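Local coordinates for protein unsaturated glucuronyl hydrolase (Streptococcus agalactiae, PDB 2ZZR) that hydrolyses unsaturated chondroitin, hyaluronan and heparin disaccharides, releasing the unsaturated uronic acid from the sugar next to it, at residues F17-E27 with E329-R340. Sequence-based numbering, arbitrary orientation. Where two conformers were deposited one is given.
Sequences FLNSRLLTKIE and ETYKYAMHTMLR
Arg340 meets Glu27, Arg21 and Leu23 where segment 17-27 runs along helix 328-346, one of the helices of the (alpha/alpha)6 barrel of this family 88 glycoside hydrolase. The segment holds the end of helix 15-18, a loop and the start of helix 25-46. It passes over the outer side of the barrel helix, away from the substrate-binding residues.

From the helix outward, Arg340 CB lies near Leu23 CD2. CG stands anti to the backbone N (chi1 179°), which carries the chain out toward the loop. CD passes Arg21 NH1, and a bend at chi3 turns the head. NE donates to a water that also bonds Arg21 O. Leu23 CD2 lies over one face of the guanidinium, while the guanidinium of Arg21 is stacked on the opposite face, centres 4.1 Å apart and planes at 24°. The carboxylates of Glu27 and Glu344 probably offset the repulsion between these two positive groups. Arg340 NH1 reaches Glu27 OE2 at 2.8 Å in an almost straight bond, and also pairs with Glu344. NH2 reaches Glu27 OE1 at 3.1 Å. It also donates to Arg21 O at 3.2 Å, from above the carbonyl plane. Glu27 OE1 accepts from Thr24 N as well, within the capping box that starts helix 25-46, so one carboxylate serves both the cap and the salt bridge.

Earlier in both segments, Leu22 CD2 fits between two rings. It sits over the centre of the His336 ring at 3.6 Å from the centroid, and over a face of Tyr333 at 3.7 Å; both are CH-pi contacts. His336 is held by ND1 bonding back to Lys332 O.

At the end of helix 15-18, Leu18 CD2 reaches Glu329 CG. The Phe17 ring lies against the helix backbone at Ala334, whose CB stands over one ring face, 4.0 Å from the centroid.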
ATOM      1  N   PHE A  17     -16.217 -11.523  13.026  1.00 24.24           N
ATOM      2  CA  PHE A  17     -15.966 -10.083  12.947  1.00 23.70           C
ATOM      3  C   PHE A  17     -17.038  -9.283  13.695  1.00 23.97           C
ATOM      4  O   PHE A  17     -16.723  -8.403  14.496  1.00 23.50           O
ATOM      5  CB  PHE A  17     -15.896  -9.629  11.479  1.00 23.25           C
ATOM      6  CG  PHE A  17     -14.880 -10.378  10.648  1.00 22.20           C
ATOM      7  CD1 PHE A  17     -13.517 -10.271  10.922  1.00 21.76           C
ATOM      8  CD2 PHE A  17     -15.284 -11.164   9.575  1.00 21.14           C
ATOM      9  CE1 PHE A  17     -12.579 -10.948  10.151  1.00 21.09           C
ATOM     10  CE2 PHE A  17     -14.350 -11.847   8.793  1.00 21.89           C
ATOM     11  CZ  PHE A  17     -12.994 -11.742   9.084  1.00 21.35           C
ATOM     12  N   LEU A  18     -18.304  -9.606  13.436  1.00 24.54           N
ATOM     13  CA  LEU A  18     -19.436  -8.847  13.977  1.00 25.26           C
ATOM     14  C   LEU A  18     -19.539  -8.842  15.509  1.00 26.01           C
ATOM     15  O   LEU A  18     -20.039  -7.881  16.091  1.00 26.08           O
ATOM     16  CB  LEU A  18     -20.748  -9.329  13.347  1.00 24.94           C
ATOM     17  CG  LEU A  18     -20.997  -8.999  11.870  1.00 24.03           C
ATOM     18  CD1 LEU A  18     -22.166  -9.800  11.339  1.00 22.86           C
ATOM     19  CD2 LEU A  18     -21.232  -7.505  11.651  1.00 22.99           C
ATOM     20  N   ASN A  19     -19.051  -9.904  16.151  1.00 26.95           N
ATOM     21  CA  ASN A  19     -19.068 -10.013  17.615  1.00 27.89           C
ATOM     22  C   ASN A  19     -17.984  -9.205  18.332  1.00 27.78           C
ATOM     23  O   ASN A  19     -17.917  -9.210  19.566  1.00 28.36           O
ATOM     24  CB  ASN A  19     -18.962 -11.481  18.052  1.00 28.52           C
ATOM     25  CG  ASN A  19     -20.236 -12.271  17.802  1.00 30.55           C
ATOM     26  OD1 ASN A  19     -21.244 -11.736  17.336  1.00 33.62           O
ATOM     27  ND2 ASN A  19     -20.194 -13.561  18.118  1.00 33.08           N
ATOM     28  N   SER A  20     -17.136  -8.518  17.570  1.00 27.54           N
ATOM     29  CA  SER A  20     -16.014  -7.771  18.140  1.00 27.19           C
ATOM     30  C   SER A  20     -16.386  -6.404  18.699  1.00 26.60           C
ATOM     31  O   SER A  20     -17.407  -5.819  18.327  1.00 26.68           O
ATOM     32  CB  SER A  20     -14.918  -7.591  17.095  1.00 27.44           C
ATOM     33  OG  SER A  20     -14.377  -8.843  16.714  1.00 28.69           O
ATOM     34  N   ARG A  21     -15.531  -5.901  19.585  1.00 25.88           N
ATOM     35  CA  ARG A  21     -15.662  -4.553  20.131  1.00 25.27           C
ATOM     36  C   ARG A  21     -15.037  -3.564  19.162  1.00 24.25           C
ATOM     37  O   ARG A  21     -13.896  -3.746  18.733  1.00 23.79           O
ATOM     38  CB  ARG A  21     -14.937  -4.435  21.476  1.00 25.64           C
ATOM     39  CG  ARG A  21     -15.515  -5.262  22.614  1.00 27.92           C
ATOM     40  CD  ARG A  21     -14.439  -5.543  23.659  1.00 30.87           C
ATOM     41  NE  ARG A  21     -13.423  -6.446  23.114  1.00 32.91           N
ATOM     42  CZ  ARG A  21     -12.115  -6.356  23.348  1.00 33.96           C
ATOM     43  NH1 ARG A  21     -11.296  -7.234  22.789  1.00 33.90           N
ATOM     44  NH2 ARG A  21     -11.624  -5.396  24.124  1.00 34.69           N
ATOM     45  N   LEU A  22     -15.775  -2.509  18.827  1.00 23.06           N
ATOM     46  CA  LEU A  22     -15.213  -1.419  18.031  1.00 22.01           C
ATOM     47  C   LEU A  22     -14.116  -0.699  18.810  1.00 21.81           C
ATOM     48  O   LEU A  22     -14.209  -0.539  20.031  1.00 21.61           O
ATOM     49  CB  LEU A  22     -16.304  -0.425  17.607  1.00 21.70           C
ATOM     50  CG  LEU A  22     -17.432  -0.951  16.710  1.00 20.79           C
ATOM     51  CD1 LEU A  22     -18.509   0.114  16.543  1.00 19.43           C
ATOM     52  CD2 LEU A  22     -16.912  -1.407  15.350  1.00 20.20           C
ATOM     53  N   LEU A  23     -13.075  -0.273  18.100  1.00 21.33           N
ATOM     54  CA  LEU A  23     -11.977   0.479  18.693  1.00 20.96           C
ATOM     55  C   LEU A  23     -12.436   1.844  19.183  1.00 21.14           C
ATOM     56  O   LEU A  23     -13.123   2.573  18.466  1.00 21.09           O
ATOM     57  CB  LEU A  23     -10.831   0.645  17.692  1.00 20.91           C
ATOM     58  CG  LEU A  23      -9.911  -0.562  17.490  1.00 20.76           C
ATOM     59  CD1 LEU A  23      -9.084  -0.360  16.230  1.00 19.95           C
ATOM     60  CD2 LEU A  23      -9.008  -0.789  18.716  1.00 20.39           C
ATOM     61  N   THR A  24     -12.053   2.181  20.411  1.00 20.94           N
ATOM     62  CA  THR A  24     -12.428   3.462  20.994  1.00 21.00           C
ATOM     63  C   THR A  24     -11.390   4.528  20.695  1.00 20.67           C
ATOM     64  O   THR A  24     -10.254   4.226  20.314  1.00 20.66           O
ATOM     65  CB  THR A  24     -12.622   3.365  22.522  1.00 21.08           C
ATOM     66  OG1 THR A  24     -11.355   3.126  23.145  1.00 22.29           O
ATOM     67  CG2 THR A  24     -13.603   2.251  22.878  1.00 21.62           C
ATOM     68  N   LYS A  25     -11.782   5.783  20.882  1.00 20.33           N
ATOM     69  CA  LYS A  25     -10.885   6.900  20.666  1.00 20.47           C
ATOM     70  C   LYS A  25      -9.615   6.787  21.514  1.00 20.45           C
ATOM     71  O   LYS A  25      -8.514   7.003  21.008  1.00 20.15           O
ATOM     72  CB  LYS A  25     -11.601   8.229  20.919  1.00 20.58           C
ATOM     73  CG  LYS A  25     -10.758   9.440  20.585  1.00 22.12           C
ATOM     74  CD  LYS A  25     -11.493  10.734  20.841  1.00 24.61           C
ATOM     75  CE  LYS A  25     -10.571  11.918  20.624  1.00 27.21           C
ATOM     76  NZ  LYS A  25     -11.175  13.193  21.097  1.00 29.03           N
ATOM     77  N   ILE A  26      -9.764   6.435  22.792  1.00 20.59           N
ATOM     78  CA  ILE A  26      -8.595   6.297  23.665  1.00 21.11           C
ATOM     79  C   ILE A  26      -7.669   5.163  23.229  1.00 20.94           C
ATOM     80  O   ILE A  26      -6.452   5.305  23.298  1.00 21.26           O
ATOM     81  CB  ILE A  26      -8.968   6.195  25.186  1.00 21.34           C
ATOM     82  CG1 ILE A  26      -7.717   6.329  26.062  1.00 22.62           C
ATOM     83  CG2 ILE A  26      -9.702   4.905  25.501  1.00 21.89           C
ATOM     84  CD1 ILE A  26      -7.021   7.673  25.941  1.00 25.21           C
ATOM     85  N   GLU A  27      -8.243   4.058  22.755  1.00 20.91           N
ATOM     86  CA  GLU A  27      -7.440   2.922  22.281  1.00 21.20           C
ATOM     87  C   GLU A  27      -6.588   3.314  21.072  1.00 20.89           C
ATOM     88  O   GLU A  27      -5.382   3.040  21.035  1.00 20.55           O
ATOM     89  CB  GLU A  27      -8.320   1.716  21.956  1.00 21.28           C
ATOM     90  CG  GLU A  27      -8.844   0.975  23.192  1.00 21.95           C
ATOM     91  CD  GLU A  27      -9.844  -0.111  22.850  1.00 22.37           C
ATOM     92  OE1 GLU A  27     -10.706   0.113  21.973  1.00 24.09           O
ATOM     93  OE2 GLU A  27      -9.774  -1.196  23.463  1.00 24.81           O
ATOM     94  N   GLU A 329     -21.618  -3.686   7.160  1.00 15.04           N
ATOM     95  CA  GLU A 329     -21.371  -3.733   8.590  1.00 15.64           C
ATOM     96  C   GLU A 329     -20.291  -4.765   8.950  1.00 15.52           C
ATOM     97  O   GLU A 329     -19.439  -4.508   9.811  1.00 15.47           O
ATOM     98  CB  GLU A 329     -22.661  -4.006   9.358  1.00 16.22           C
ATOM     99  CG  GLU A 329     -22.417  -4.092  10.843  1.00 18.18           C
ATOM    100  CD  GLU A 329     -23.656  -3.851  11.652  1.00 22.06           C
ATOM    101  OE1 GLU A 329     -24.495  -4.776  11.729  1.00 23.72           O
ATOM    102  OE2 GLU A 329     -23.772  -2.744  12.225  1.00 22.04           O
ATOM    103  N   THR A 330     -20.325  -5.918   8.286  1.00 15.15           N
ATOM    104  CA  THR A 330     -19.269  -6.925   8.462  1.00 15.11           C
ATOM    105  C   THR A 330     -17.880  -6.343   8.163  1.00 14.72           C
ATOM    106  O   THR A 330     -16.950  -6.543   8.949  1.00 14.35           O
ATOM    107  CB  THR A 330     -19.535  -8.184   7.621  1.00 15.37           C
ATOM    108  OG1 THR A 330     -20.834  -8.692   7.936  1.00 16.31           O
ATOM    109  CG2 THR A 330     -18.498  -9.274   7.924  1.00 15.55           C
ATOM    110  N   TYR A 331     -17.746  -5.617   7.051  1.00 13.97           N
ATOM    111  CA  TYR A 331     -16.470  -4.973   6.706  1.00 13.50           C
ATOM    112  C   TYR A 331     -16.018  -3.989   7.777  1.00 13.44           C
ATOM    113  O   TYR A 331     -14.840  -3.961   8.137  1.00 13.59           O
ATOM    114  CB  TYR A 331     -16.534  -4.261   5.351  1.00 13.19           C
ATOM    115  CG  TYR A 331     -16.643  -5.154   4.129  1.00 13.59           C
ATOM    116  CD1 TYR A 331     -17.581  -4.878   3.136  1.00 13.71           C
ATOM    117  CD2 TYR A 331     -15.796  -6.256   3.950  1.00 13.29           C
ATOM    118  CE1 TYR A 331     -17.687  -5.671   1.990  1.00 13.17           C
ATOM    119  CE2 TYR A 331     -15.897  -7.064   2.801  1.00 13.44           C
ATOM    120  CZ  TYR A 331     -16.845  -6.764   1.834  1.00 13.57           C
ATOM    121  OH  TYR A 331     -16.967  -7.543   0.705  1.00 13.61           O
ATOM    122  N   LYS A 332     -16.946  -3.184   8.291  1.00 13.60           N
ATOM    123  CA  LYS A 332     -16.614  -2.231   9.349  1.00 13.60           C
ATOM    124  C   LYS A 332     -16.047  -2.954  10.568  1.00 13.72           C
ATOM    125  O   LYS A 332     -15.010  -2.569  11.113  1.00 13.56           O
ATOM    126  CB  LYS A 332     -17.838  -1.398   9.751  1.00 13.33           C
ATOM    127  CG  LYS A 332     -17.568  -0.387  10.863  1.00 14.20           C
ATOM    128  CD  LYS A 332     -18.850  -0.083  11.637  1.00 15.06           C
ATOM    129  CE  LYS A 332     -18.572   0.794  12.852  1.00 16.60           C
ATOM    130  NZ  LYS A 332     -18.331   2.208  12.469  1.00 16.20           N
ATOM    131  N   TYR A 333     -16.734  -4.007  10.992  1.00 14.09           N
ATOM    132  CA  TYR A 333     -16.294  -4.758  12.150  1.00 14.72           C
ATOM    133  C   TYR A 333     -15.010  -5.523  11.860  1.00 14.58           C
ATOM    134  O   TYR A 333     -14.150  -5.619  12.730  1.00 14.97           O
ATOM    135  CB  TYR A 333     -17.414  -5.655  12.680  1.00 15.58           C
ATOM    136  CG  TYR A 333     -18.334  -4.894  13.600  1.00 16.50           C
ATOM    137  CD1 TYR A 333     -19.338  -4.061  13.088  1.00 16.56           C
ATOM    138  CD2 TYR A 333     -18.173  -4.962  14.983  1.00 17.70           C
ATOM    139  CE1 TYR A 333     -20.174  -3.338  13.935  1.00 18.59           C
ATOM    140  CE2 TYR A 333     -19.002  -4.242  15.840  1.00 18.33           C
ATOM    141  CZ  TYR A 333     -19.997  -3.432  15.309  1.00 18.28           C
ATOM    142  OH  TYR A 333     -20.813  -2.721  16.156  1.00 19.29           O
ATOM    143  N   ALA A 334     -14.871  -6.015  10.632  1.00 14.73           N
ATOM    144  CA  ALA A 334     -13.646  -6.696  10.200  1.00 14.17           C
ATOM    145  C   ALA A 334     -12.420  -5.795  10.324  1.00 14.40           C
ATOM    146  O   ALA A 334     -11.412  -6.201  10.889  1.00 14.55           O
ATOM    147  CB  ALA A 334     -13.785  -7.229   8.777  1.00 14.33           C
ATOM    148  N   MET A 335     -12.500  -4.566   9.818  1.00 14.24           N
ATOM    149  CA  MET A 335     -11.336  -3.676   9.893  1.00 14.43           C
ATOM    150  C   MET A 335     -10.989  -3.277  11.333  1.00 14.56           C
ATOM    151  O   MET A 335      -9.817  -3.141  11.669  1.00 14.47           O
ATOM    152  CB  MET A 335     -11.479  -2.460   8.969  1.00 14.48           C
ATOM    153  CG  MET A 335     -12.538  -1.464   9.369  1.00 14.69           C
ATOM    154  SD  MET A 335     -12.440   0.002   8.338  1.00 14.46           S
ATOM    155  CE  MET A 335     -13.691   0.996   9.172  1.00 14.25           C
ATOM    156  N   HIS A 336     -12.006  -3.113  12.177  1.00 15.10           N
ATOM    157  CA  HIS A 336     -11.793  -2.867  13.607  1.00 15.74           C
ATOM    158  C   HIS A 336     -11.078  -4.031  14.303  1.00 16.19           C
ATOM    159  O   HIS A 336     -10.151  -3.796  15.086  1.00 16.44           O
ATOM    160  CB  HIS A 336     -13.116  -2.569  14.312  1.00 15.76           C
ATOM    161  CG  HIS A 336     -13.508  -1.125  14.275  1.00 15.78           C
ATOM    162  ND1 HIS A 336     -14.091  -0.536  13.174  1.00 17.30           N
ATOM    163  CD2 HIS A 336     -13.408  -0.153  15.212  1.00 15.87           C
ATOM    164  CE1 HIS A 336     -14.340   0.735  13.437  1.00 14.78           C
ATOM    165  NE2 HIS A 336     -13.938   0.991  14.667  1.00 17.83           N
ATOM    166  N   THR A 337     -11.512  -5.263  14.015  1.00 16.63           N
ATOM    167  CA  THR A 337     -10.911  -6.456  14.615  0.50 17.07           C
ATOM    168  C   THR A 337      -9.449  -6.605  14.193  1.00 17.28           C
ATOM    169  O   THR A 337      -8.579  -6.885  15.026  1.00 17.24           O
ATOM    170  CB  THR A 337     -11.680  -7.740  14.233  0.50 17.21           C
ATOM    171  OG1 THR A 337     -13.088  -7.520  14.374  0.50 18.48           O
ATOM    172  CG2 THR A 337     -11.265  -8.900  15.127  0.50 17.04           C
ATOM    173  N   MET A 338      -9.195  -6.410  12.900  1.00 16.89           N
ATOM    174  CA  MET A 338      -7.857  -6.523  12.327  1.00 17.08           C
ATOM    175  C   MET A 338      -6.925  -5.464  12.910  1.00 16.88           C
ATOM    176  O   MET A 338      -5.813  -5.776  13.344  1.00 16.77           O
ATOM    177  CB  MET A 338      -7.932  -6.412  10.801  1.00 16.48           C
ATOM    178  CG  MET A 338      -8.728  -7.548  10.137  1.00 17.11           C
ATOM    179  SD  MET A 338      -9.335  -7.111   8.487  1.00 18.71           S
ATOM    180  CE  MET A 338      -7.836  -7.351   7.547  1.00 17.18           C
ATOM    181  N   LEU A 339      -7.387  -4.215  12.942  1.00 16.56           N
ATOM    182  CA  LEU A 339      -6.586  -3.136  13.502  1.00 16.49           C
ATOM    183  C   LEU A 339      -6.360  -3.329  15.005  1.00 17.17           C
ATOM    184  O   LEU A 339      -5.262  -3.064  15.506  1.00 17.16           O
ATOM    185  CB  LEU A 339      -7.208  -1.767  13.200  1.00 16.24           C
ATOM    186  CG  LEU A 339      -6.391  -0.513  13.552  1.00 15.70           C
ATOM    187  CD1 LEU A 339      -4.957  -0.532  12.984  1.00 15.12           C
ATOM    188  CD2 LEU A 339      -7.128   0.736  13.095  1.00 16.30           C
ATOM    189  N   ARG A 340      -7.392  -3.787  15.715  1.00 17.77           N
ATOM    190  CA  ARG A 340      -7.253  -4.086  17.147  1.00 18.71           C
ATOM    191  C   ARG A 340      -6.122  -5.087  17.383  1.00 18.82           C
ATOM    192  O   ARG A 340      -5.270  -4.869  18.244  1.00 18.95           O
ATOM    193  CB  ARG A 340      -8.553  -4.624  17.751  1.00 18.56           C
ATOM    194  CG  ARG A 340      -8.409  -4.969  19.239  1.00 19.19           C
ATOM    195  CD  ARG A 340      -9.693  -5.492  19.863  1.00 19.30           C
ATOM    196  NE  ARG A 340     -10.739  -4.472  19.953  1.00 20.01           N
ATOM    197  CZ  ARG A 340     -10.743  -3.457  20.817  1.00 21.05           C
ATOM    198  NH1 ARG A 340      -9.748  -3.295  21.680  1.00 20.76           N
ATOM    199  NH2 ARG A 340     -11.749  -2.592  20.814  1.00 21.76           N
TER
HETATM  200  O   HOH W   1     -12.036  -5.168  17.563  1.00 30.79           O